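Local structure of ABC transporter substrate binding protein (Ribose) (Agrobacterium vitis S4, 4WT7) at residues A[46-49]-A[50-54]; A[272-275]-A[276-279]; A[279-282]-A[283-287]. The protein binds D-allitol in the cleft between its two lobes and probably serves as the carbohydrate-binding component of an ABC transporter. All blocks are in the same frame, centred on the assembly; numbering follows the deposited sequence.

Contact 1 of 3, residues A[46-49]-A[50-54]; sequences FDLQ and AYNAQ. With X9X (D-allitol), chain C.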
ATOM      1  N   PHE A  46       1.992  -7.213  -0.742  1.00  9.46           N
ATOM      2  CA  PHE A  46       1.794  -6.468   0.486  1.00  9.29           C
ATOM      3  C   PHE A  46       0.614  -7.067   1.271  1.00  9.80           C
ATOM      4  O   PHE A  46       0.720  -7.365   2.488  1.00  9.88           O
ATOM      5  CB  PHE A  46       1.559  -4.994   0.182  1.00 10.00           C
ATOM      6  CG  PHE A  46       1.335  -4.158   1.400  1.00 11.22           C
ATOM      7  CD1 PHE A  46       0.077  -4.047   1.954  1.00  9.45           C
ATOM      8  CD2 PHE A  46       2.382  -3.474   1.984  1.00 10.42           C
ATOM      9  CE1 PHE A  46      -0.134  -3.276   3.070  1.00  8.87           C
ATOM     10  CE2 PHE A  46       2.182  -2.697   3.108  1.00  9.26           C
ATOM     11  CZ  PHE A  46       0.923  -2.603   3.656  1.00 10.69           C
ATOM     12  N   ASP A  47      -0.496  -7.282   0.573  1.00  8.93           N
ATOM     13  CA  ASP A  47      -1.725  -7.676   1.229  1.00  8.94           C
ATOM     14  C   ASP A  47      -1.637  -9.070   1.828  1.00 10.62           C
ATOM     15  O   ASP A  47      -2.067  -9.284   2.952  1.00  9.41           O
ATOM     16  CB  ASP A  47      -2.904  -7.628   0.252  1.00  9.04           C
ATOM     17  CG  ASP A  47      -3.116  -6.268  -0.358  1.00  8.97           C
ATOM     18  OD1 ASP A  47      -2.297  -5.338  -0.158  1.00 10.68           O
ATOM     19  OD2 ASP A  47      -4.130  -6.129  -1.074  1.00 11.57           O
ATOM     20  N   LEU A  48      -1.119 -10.019   1.048  1.00  9.62           N
ATOM     21  CA  LEU A  48      -0.930 -11.385   1.509  1.00  9.32           C
ATOM     22  C   LEU A  48      -0.026 -11.430   2.748  1.00  9.23           C
ATOM     23  O   LEU A  48      -0.349 -12.062   3.734  1.00  9.26           O
ATOM     24  CB  LEU A  48      -0.314 -12.254   0.388  1.00  9.50           C
ATOM     25  CG  LEU A  48      -0.186 -13.727   0.757  1.00  9.67           C
ATOM     26  CD1 LEU A  48      -1.493 -14.272   1.244  1.00 11.23           C
ATOM     27  CD2 LEU A  48       0.333 -14.562  -0.421  1.00 11.90           C
ATOM     28  N   GLN A  49       1.097 -10.734   2.687  1.00 10.61           N
ATOM     29  CA  GLN A  49       2.048 -10.686   3.812  1.00 10.52           C
ATOM     30  C   GLN A  49       1.458 -10.160   5.145  1.00 10.41           C
ATOM     31  O   GLN A  49       1.633 -10.741   6.214  1.00 10.44           O
ATOM     32  CB  GLN A  49       3.203  -9.796   3.416  1.00 11.70           C
ATOM     33  CG  GLN A  49       4.075 -10.369   2.324  1.00 14.07           C
ATOM     34  CD  GLN A  49       5.006 -11.426   2.874  1.00 15.95           C
ATOM     35  OE1 GLN A  49       5.817 -11.166   3.787  1.00 15.98           O
ATOM     36  NE2 GLN A  49       4.849 -12.635   2.378  1.00 15.96           N
ATOM     37  N   ALA A  50       0.781  -9.030   5.057  1.00  8.82           N
ATOM     38  CA  ALA A  50       0.148  -8.393   6.207  1.00  9.05           C
ATOM     39  C   ALA A  50      -0.976  -9.268   6.793  1.00  8.82           C
ATOM     40  O   ALA A  50      -1.109  -9.419   7.986  1.00  8.83           O
ATOM     41  CB  ALA A  50      -0.421  -7.003   5.753  1.00  8.61           C
ATOM     42  N   TYR A  51      -1.808  -9.814   5.924  1.00  8.93           N
ATOM     43  CA  TYR A  51      -2.858 -10.729   6.320  1.00  9.06           C
ATOM     44  C   TYR A  51      -2.296 -11.967   6.997  1.00  9.19           C
ATOM     45  O   TYR A  51      -2.644 -12.251   8.147  1.00  9.23           O
ATOM     46  CB  TYR A  51      -3.710 -11.080   5.097  1.00  9.18           C
ATOM     47  CG  TYR A  51      -4.956 -11.942   5.323  1.00  9.34           C
ATOM     48  CD1 TYR A  51      -6.038 -11.473   6.072  1.00  9.30           C
ATOM     49  CD2 TYR A  51      -5.062 -13.200   4.731  1.00  9.55           C
ATOM     50  CE1 TYR A  51      -7.174 -12.238   6.246  1.00  9.47           C
ATOM     51  CE2 TYR A  51      -6.184 -13.980   4.895  1.00  9.73           C
ATOM     52  CZ  TYR A  51      -7.247 -13.484   5.650  1.00  9.68           C
ATOM     53  OH  TYR A  51      -8.377 -14.239   5.806  1.00  9.87           O
ATOM     54  N   ASN A  52      -1.412 -12.709   6.331  1.00 12.90           N
ATOM     55  CA  ASN A  52      -0.844 -13.911   6.961  1.00 13.40           C
ATOM     56  C   ASN A  52      -0.135 -13.673   8.314  1.00 13.10           C
ATOM     57  O   ASN A  52      -0.264 -14.473   9.258  1.00 12.88           O
ATOM     58  CB  ASN A  52       0.094 -14.639   5.983  1.00 11.59           C
ATOM     59  CG  ASN A  52      -0.681 -15.366   4.904  1.00 13.45           C
ATOM     60  OD1 ASN A  52      -1.888 -15.521   5.014  1.00 11.54           O
ATOM     61  ND2 ASN A  52       0.010 -15.816   3.857  1.00 14.36           N
ATOM     62  N   ALA A  53       0.596 -12.573   8.408  1.00 12.36           N
ATOM     63  CA  ALA A  53       1.364 -12.286   9.607  1.00 11.97           C
ATOM     64  C   ALA A  53       0.448 -11.947  10.769  1.00 13.00           C
ATOM     65  O   ALA A  53       0.820 -12.135  11.916  1.00 13.43           O
ATOM     66  CB  ALA A  53       2.325 -11.135   9.354  1.00 12.64           C
ATOM     67  N   GLN A  54      -0.733 -11.408  10.487  1.00  9.07           N
ATOM     68  CA  GLN A  54      -1.692 -11.153  11.563  1.00  9.08           C
ATOM     69  C   GLN A  54      -2.218 -12.500  12.092  1.00  9.29           C
ATOM     70  O   GLN A  54      -2.276 -12.749  13.297  1.00  9.37           O
ATOM     71  CB  GLN A  54      -2.888 -10.347  11.049  1.00  9.00           C
ATOM     72  CG  GLN A  54      -2.687  -8.889  10.903  1.00  8.81           C
ATOM     73  CD  GLN A  54      -3.890  -8.229  10.257  1.00  8.76           C
ATOM     74  OE1 GLN A  54      -4.841  -7.858  10.939  1.00  8.75           O
ATOM     75  NE2 GLN A  54      -3.864  -8.104   8.923  1.00  8.74           N
TER
HETATM   76  OAA X9X C 401      -4.721  -0.259  -2.026  1.00 12.22           O
HETATM   77  CAG X9X C 401      -3.755  -0.722  -2.899  1.00  5.73           C
HETATM   78  CAI X9X C 401      -2.356  -0.876  -2.398  1.00  5.41           C
HETATM   79  OAC X9X C 401      -1.730   0.368  -2.191  1.00  9.79           O
HETATM   80  CAK X9X C 401      -2.300  -1.797  -1.215  1.00  1.73           C
HETATM   81  OAE X9X C 401      -2.942  -2.946  -1.612  1.00 10.31           O
HETATM   82  CAL X9X C 401      -0.864  -2.204  -0.879  1.00 12.27           C
HETATM   83  OAF X9X C 401      -0.231  -2.771  -1.973  1.00  9.48           O
HETATM   84  CAJ X9X C 401       0.011  -1.156  -0.220  1.00  8.59           C
HETATM   85  OAD X9X C 401       0.581  -0.258  -1.108  1.00 10.55           O
HETATM   86  CAH X9X C 401      -0.615  -0.413   0.941  1.00  7.04           C
HETATM   87  OAB X9X C 401       0.288   0.038   1.928  1.00 10.03           O

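Contact 2 of 3, residues A[272-275]-A[276-279]; sequences AQQP and AELG. With X9X (D-allitol), chain C.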
ATOM      1  N   ALA A 272      10.293   0.448  -0.230  1.00 10.09           N
ATOM      2  CA  ALA A 272       9.919  -0.813   0.374  1.00 10.41           C
ATOM      3  C   ALA A 272       9.192  -0.556   1.683  1.00 11.29           C
ATOM      4  O   ALA A 272       9.626   0.274   2.518  1.00  9.67           O
ATOM      5  CB  ALA A 272      11.115  -1.675   0.599  1.00 10.34           C
ATOM      6  N   GLN A 273       8.096  -1.274   1.831  1.00 11.80           N
ATOM      7  CA  GLN A 273       7.385  -1.377   3.093  1.00  9.21           C
ATOM      8  C   GLN A 273       7.669  -2.696   3.764  1.00 11.03           C
ATOM      9  O   GLN A 273       8.361  -3.564   3.201  1.00 10.63           O
ATOM     10  CB  GLN A 273       5.894  -1.287   2.830  1.00  9.11           C
ATOM     11  CG  GLN A 273       5.475   0.047   2.312  1.00  9.05           C
ATOM     12  CD  GLN A 273       3.969   0.300   2.504  1.00 10.92           C
ATOM     13  OE1 GLN A 273       3.544   0.753   3.559  1.00 10.90           O
ATOM     14  NE2 GLN A 273       3.176  -0.032   1.497  1.00  9.28           N
ATOM     15  N   GLN A 274       7.107  -2.850   4.963  1.00  9.55           N
ATOM     16  CA  GLN A 274       7.308  -4.031   5.804  1.00  9.25           C
ATOM     17  C   GLN A 274       5.942  -4.585   6.236  1.00  9.17           C
ATOM     18  O   GLN A 274       5.515  -4.409   7.388  1.00  9.00           O
ATOM     19  CB  GLN A 274       8.133  -3.654   7.016  1.00  9.19           C
ATOM     20  CG  GLN A 274       9.474  -3.041   6.658  1.00  9.33           C
ATOM     21  CD  GLN A 274      10.444  -2.982   7.853  1.00 12.37           C
ATOM     22  OE1 GLN A 274      11.029  -4.004   8.235  1.00  9.73           O
ATOM     23  NE2 GLN A 274      10.655  -1.781   8.412  1.00  9.32           N
ATOM     24  N   PRO A 275       5.244  -5.225   5.302  1.00  9.36           N
ATOM     25  CA  PRO A 275       3.882  -5.693   5.572  1.00  9.87           C
ATOM     26  C   PRO A 275       3.819  -6.780   6.652  1.00  9.52           C
ATOM     27  O   PRO A 275       2.918  -6.774   7.492  1.00  9.42           O
ATOM     28  CB  PRO A 275       3.406  -6.193   4.206  1.00 10.98           C
ATOM     29  CG  PRO A 275       4.706  -6.374   3.374  1.00 10.73           C
ATOM     30  CD  PRO A 275       5.565  -5.269   3.860  1.00  9.59           C
ATOM     31  N   ALA A 276       4.754  -7.707   6.670  1.00  9.85           N
ATOM     32  CA  ALA A 276       4.692  -8.683   7.750  1.00 11.02           C
ATOM     33  C   ALA A 276       4.846  -7.960   9.114  1.00  9.94           C
ATOM     34  O   ALA A 276       4.092  -8.234  10.056  1.00  9.72           O
ATOM     35  CB  ALA A 276       5.704  -9.781   7.551  1.00 10.48           C
ATOM     36  N   GLU A 277       5.770  -7.006   9.197  1.00 14.92           N
ATOM     37  CA  GLU A 277       5.909  -6.227  10.432  1.00 11.94           C
ATOM     38  C   GLU A 277       4.638  -5.453  10.770  1.00 11.77           C
ATOM     39  O   GLU A 277       4.222  -5.419  11.913  1.00 12.76           O
ATOM     40  CB  GLU A 277       7.089  -5.258  10.389  1.00 11.02           C
ATOM     41  CG  GLU A 277       8.441  -5.924  10.484  1.00 15.79           C
ATOM     42  CD  GLU A 277       8.639  -6.673  11.796  1.00 15.12           C
ATOM     43  OE1 GLU A 277       8.055  -6.244  12.821  1.00 13.69           O
ATOM     44  OE2 GLU A 277       9.354  -7.712  11.775  1.00 16.26           O
ATOM     45  N   LEU A 278       4.023  -4.818   9.782  1.00  8.86           N
ATOM     46  CA  LEU A 278       2.782  -4.097  10.031  1.00  8.67           C
ATOM     47  C   LEU A 278       1.709  -5.006  10.615  1.00  8.82           C
ATOM     48  O   LEU A 278       1.023  -4.631  11.557  1.00  8.74           O
ATOM     49  CB  LEU A 278       2.262  -3.449   8.746  1.00  8.60           C
ATOM     50  CG  LEU A 278       2.988  -2.146   8.455  1.00  8.43           C
ATOM     51  CD1 LEU A 278       2.958  -1.850   6.951  1.00  8.57           C
ATOM     52  CD2 LEU A 278       2.390  -1.012   9.278  1.00  8.26           C
ATOM     53  N   GLY A 279       1.537  -6.183  10.035  1.00 10.26           N
ATOM     54  CA  GLY A 279       0.562  -7.134  10.547  1.00 11.44           C
ATOM     55  C   GLY A 279       0.845  -7.569  11.980  1.00 11.50           C
ATOM     56  O   GLY A 279      -0.061  -7.620  12.821  1.00 12.45           O
TER
HETATM   57  OAA X9X C 401      -4.721  -0.259  -2.026  1.00 12.22           O
HETATM   58  CAG X9X C 401      -3.755  -0.722  -2.899  1.00  5.73           C
HETATM   59  CAI X9X C 401      -2.356  -0.876  -2.398  1.00  5.41           C
HETATM   60  OAC X9X C 401      -1.730   0.368  -2.191  1.00  9.79           O
HETATM   61  CAK X9X C 401      -2.300  -1.797  -1.215  1.00  1.73           C
HETATM   62  OAE X9X C 401      -2.942  -2.946  -1.612  1.00 10.31           O
HETATM   63  CAL X9X C 401      -0.864  -2.204  -0.879  1.00 12.27           C
HETATM   64  OAF X9X C 401      -0.231  -2.771  -1.973  1.00  9.48           O
HETATM   65  CAJ X9X C 401       0.011  -1.156  -0.220  1.00  8.59           C
HETATM   66  OAD X9X C 401       0.581  -0.258  -1.108  1.00 10.55           O
HETATM   67  CAH X9X C 401      -0.615  -0.413   0.941  1.00  7.04           C
HETATM   68  OAB X9X C 401       0.288   0.038   1.928  1.00 10.03           O

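Contact 3 of 3, residues A[279-282]-A[283-287]; sequences GRQA and IQNVA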
ATOM      1  N   GLY A 279       1.537  -6.183  10.035  1.00 10.26           N
ATOM      2  CA  GLY A 279       0.562  -7.134  10.547  1.00 11.44           C
ATOM      3  C   GLY A 279       0.845  -7.569  11.980  1.00 11.50           C
ATOM      4  O   GLY A 279      -0.061  -7.620  12.821  1.00 12.45           O
ATOM      5  N   ARG A 280       2.097  -7.887  12.279  1.00 13.14           N
ATOM      6  CA  ARG A 280       2.459  -8.235  13.660  1.00 12.30           C
ATOM      7  C   ARG A 280       2.244  -7.088  14.613  1.00 12.56           C
ATOM      8  O   ARG A 280       1.737  -7.270  15.710  1.00 13.94           O
ATOM      9  CB  ARG A 280       3.911  -8.735  13.749  1.00 14.33           C
ATOM     10  CG  ARG A 280       4.036 -10.186  13.374  1.00 19.30           C
ATOM     11  CD  ARG A 280       5.438 -10.734  13.679  1.00 18.61           C
ATOM     12  NE  ARG A 280       6.461 -10.094  12.862  1.00 17.84           N
ATOM     13  CZ  ARG A 280       6.720 -10.391  11.583  1.00 20.54           C
ATOM     14  NH1 ARG A 280       6.021 -11.322  10.941  1.00 19.69           N
ATOM     15  NH2 ARG A 280       7.689  -9.740  10.940  1.00 19.46           N
ATOM     16  N   GLN A 281       2.594  -5.889  14.190  1.00 15.02           N
ATOM     17  CA  GLN A 281       2.349  -4.741  15.033  1.00 14.28           C
ATOM     18  C   GLN A 281       0.881  -4.597  15.382  1.00 13.18           C
ATOM     19  O   GLN A 281       0.519  -4.367  16.555  1.00 14.41           O
ATOM     20  CB  GLN A 281       2.809  -3.471  14.358  1.00 15.04           C
ATOM     21  CG  GLN A 281       3.044  -2.393  15.380  1.00 17.31           C
ATOM     22  CD  GLN A 281       3.307  -1.066  14.744  1.00 19.48           C
ATOM     23  OE1 GLN A 281       4.377  -0.480  14.938  1.00 19.03           O
ATOM     24  NE2 GLN A 281       2.325  -0.558  13.987  1.00 19.39           N
ATOM     25  N   ALA A 282       0.026  -4.727  14.369  1.00  8.87           N
ATOM     26  CA  ALA A 282      -1.411  -4.571  14.608  1.00  8.92           C
ATOM     27  C   ALA A 282      -1.843  -5.519  15.741  1.00  9.22           C
ATOM     28  O   ALA A 282      -2.489  -5.096  16.688  1.00  9.26           O
ATOM     29  CB  ALA A 282      -2.221  -4.836  13.342  1.00  8.98           C
ATOM     30  N   ILE A 283      -1.457  -6.794  15.638  1.00 11.28           N
ATOM     31  CA  ILE A 283      -1.842  -7.784  16.639  1.00 12.28           C
ATOM     32  C   ILE A 283      -1.166  -7.545  18.003  1.00  9.91           C
ATOM     33  O   ILE A 283      -1.789  -7.725  19.066  1.00 10.64           O
ATOM     34  CB  ILE A 283      -1.578  -9.211  16.160  1.00 11.52           C
ATOM     35  CG1 ILE A 283      -2.241  -9.447  14.806  1.00 13.38           C
ATOM     36  CG2 ILE A 283      -2.162 -10.181  17.131  1.00 11.19           C
ATOM     37  CD1 ILE A 283      -3.706  -8.971  14.744  1.00 11.54           C
ATOM     38  N   GLN A 284       0.096  -7.145  17.984  1.00 13.01           N
ATOM     39  CA  GLN A 284       0.754  -6.713  19.204  1.00 13.86           C
ATOM     40  C   GLN A 284      -0.115  -5.634  19.846  1.00 14.35           C
ATOM     41  O   GLN A 284      -0.361  -5.669  21.053  1.00 12.94           O
ATOM     42  CB  GLN A 284       2.174  -6.168  18.945  1.00 12.43           C
ATOM     43  CG  GLN A 284       3.267  -7.252  18.739  1.00 12.96           C
ATOM     44  CD  GLN A 284       3.678  -7.970  20.044  1.00 16.33           C
ATOM     45  OE1 GLN A 284       4.157  -7.341  20.996  1.00 16.48           O
ATOM     46  NE2 GLN A 284       3.492  -9.290  20.083  1.00 15.05           N
ATOM     47  N   ASN A 285      -0.586  -4.678  19.030  1.00 13.99           N
ATOM     48  CA  ASN A 285      -1.340  -3.564  19.574  1.00 12.96           C
ATOM     49  C   ASN A 285      -2.726  -3.992  20.070  1.00 14.45           C
ATOM     50  O   ASN A 285      -3.244  -3.430  21.036  1.00 13.60           O
ATOM     51  CB  ASN A 285      -1.396  -2.382  18.589  1.00 12.61           C
ATOM     52  CG  ASN A 285      -0.082  -1.624  18.536  1.00 14.62           C
ATOM     53  OD1 ASN A 285       0.850  -1.926  19.285  1.00 13.53           O
ATOM     54  ND2 ASN A 285       0.013  -0.649  17.650  1.00 14.65           N
ATOM     55  N   VAL A 286      -3.318  -5.000  19.436  1.00 12.21           N
ATOM     56  CA  VAL A 286      -4.551  -5.552  19.966  1.00 10.64           C
ATOM     57  C   VAL A 286      -4.350  -6.128  21.386  1.00 13.12           C
ATOM     58  O   VAL A 286      -5.133  -5.840  22.302  1.00 12.59           O
ATOM     59  CB  VAL A 286      -5.128  -6.634  19.073  1.00 12.62           C
ATOM     60  CG1 VAL A 286      -6.248  -7.361  19.809  1.00 12.21           C
ATOM     61  CG2 VAL A 286      -5.614  -6.038  17.741  1.00 12.88           C
ATOM     62  N   ALA A 287      -3.327  -6.956  21.557  1.00 15.08           N
ATOM     63  CA  ALA A 287      -3.001  -7.502  22.870  1.00 15.95           C
ATOM     64  C   ALA A 287      -2.775  -6.382  23.893  1.00 17.23           C
ATOM     65  O   ALA A 287      -3.425  -6.354  24.932  1.00 16.54           O
ATOM     66  CB  ALA A 287      -1.771  -8.390  22.775  1.00 17.67           C
TER

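Contact 1 of 3, residues A[46-49]-A[50-54]
L48 and N52 lie one helical turn apart, and their first torsions direct the two groups to each other: CG of L48 stands anti to the backbone N (chi1 -175°), whereas CG of N52 lies beside its own backbone N (chi1 -74°). The CD1 branch of L48 comes 3.4 Å from N52 ND2, and the two side chains cross at a slant on an exposed flank. Four successive main-chain bonds hold this part of helix 45-60. N52 N reaches L48 O at 2.9 Å, and similar bonds run from A50 to F46, Y51 to D47 and A53 to Q49. One turn further, A50 O is gripped by a single residue from both faces of its carbonyl plane. Q54 N approaches one face, while Q54 NE2 lies above the other face, 3.2 Å from A50 O, folding the Q54 amide back onto the helix.

At the opposite end, two side chains turn to D-allitol. The ring of F46 presents a face to the sugar alcohol, with OAB 3.2 Å above the ring plane and displaced toward its rim. Carbons of the allitol chain also pack on the ring, CAL lying 3.5 Å from F46 CD1. D47 sets OD1 at the ring edge, in plane, and OD1 accepts a hydrogen bond of 2.9 Å from OAE of the ligand. The other oxygen, OD2, forms a salt bridge to R72, which probably fixes the rotation of the carboxylate and keeps OD1 facing the ligand. F46 and D47 thus supply an aromatic face and an acceptor to the allitol pocket from the first turn of the helix in the beta-alpha-beta unit 34-39, 45-60 and 64-69, as expected of the sugar cleft in a type I periplasmic binding protein fold.

Contact 2 of 3, residues A[272-275]-A[276-279]
The contact of Q274 and P275 with E277, L278 and G279 is the opening turn of helix 275-290, formed where the chain arrives from strand 267-272. Q274 occupies the N-cap position, and Q274 O starts the helical bonding by accepting from L278 N at 2.9 Å. P275 follows as the first helical residue, and P275 O accepts from G279 N at 3.0 Å. On the outer side, Q274 and E277 run alongside each other and point the same way, with CB 3.9 Å from CB. Their flat ends are turned 55° apart and are claimed by different partners, Q274 NE2 by the carbonyl of P302 and the E277 carboxylate by R280. L278 folds back over the start of the helix, its CD1 lying 3.6 Å from Q274 O.

This is one of the three chain crossings that form the hinge of type I periplasmic binding proteins: strand 267-272 belongs to the mixed sheet of one lobe, and helix 275-290 to the other. The bond from Q274 to P302 ties it to the crossing between strands 298-300 and 304-307.

Q273, just ahead of the cap, sends an extended chain into the cleft. CG stands anti to the carbonyl carbon (chi1 -66°), and at the far end Q273 NE2 donates to OAB of D-allitol at 2.9 Å in a nearly straight bond (170°). OE1 of the same amide is hydrogen-bonded to S132 OG, and NE2 also bonds D251 OD1, so that the amide is pinned at both ends. L278 CD1 comes within 4.3 Å of Q273 OE1, bringing an aliphatic branch of the new helix beside this amide.

Contact 3 of 3, residues A[279-282]-A[283-287]
From CB outward, N285 climbs over the carbonyl of Q281 one turn earlier in the helix. N285 CB is 3.4 Å from Q281 O, and CG stays at a similar distance from the same oxygen because chi1 of -75° sets it beside the backbone N. At the tip, N285 OD1 lies 3.7 Å from Q281 O, two acceptors that form no bond. N285 ND2 passes the aliphatic CG of Q281 at 4.2 Å and goes on to a hydrogen bond with N128 OD1. Q281 runs beside N285 in the same direction, its chain extended and its amide plane only 13° from that of N285; its NE2 is bonded to S130 OG. The two amides do not pair with each other, but together fasten the helix to the chain around strand 129-131.

Both residues sit on helix 275-290, which returns to the lobe of the parallel sheet and packs against one face of that sheet in the layered alpha/beta fold. A282, I283 and V286 make the apolar face, resting on V93 of strand 91-95. Within the helix, I283 CG1 lies 3.5 Å from G279 O, while V286 CG2 approaches A282 O at 3.4 Å. The main chain is regular, with Q284 N bound to R280 O at 2.8 Å. Q284 NE2 is hydrogen-bonded to E57 OE2 on helix 45-60.

In the fold
Contact 1 comes first along the chain, on helix 45-60; contacts 2 and 3 follow much later as consecutive parts of the segment leading into and along helix 275-290, sharing G279. The centre of contact 2 lies about 8 Å from that of contact 1, and contact 3 about 12 Å from each of the others. The two helices pack side by side: P275 CB rests 3.4 Å from F46 O, and Q54 CG lies 3.5 Å from G279 O. Contacts 1 and 2 both reach D-allitol, with F46 CE2 3.3 Å from Q273 NE2, whereas contact 3 lies further along its helix, away from the ligand. The paired helix starts place ligand-binding residues of this lobe next to one of the chain crossings.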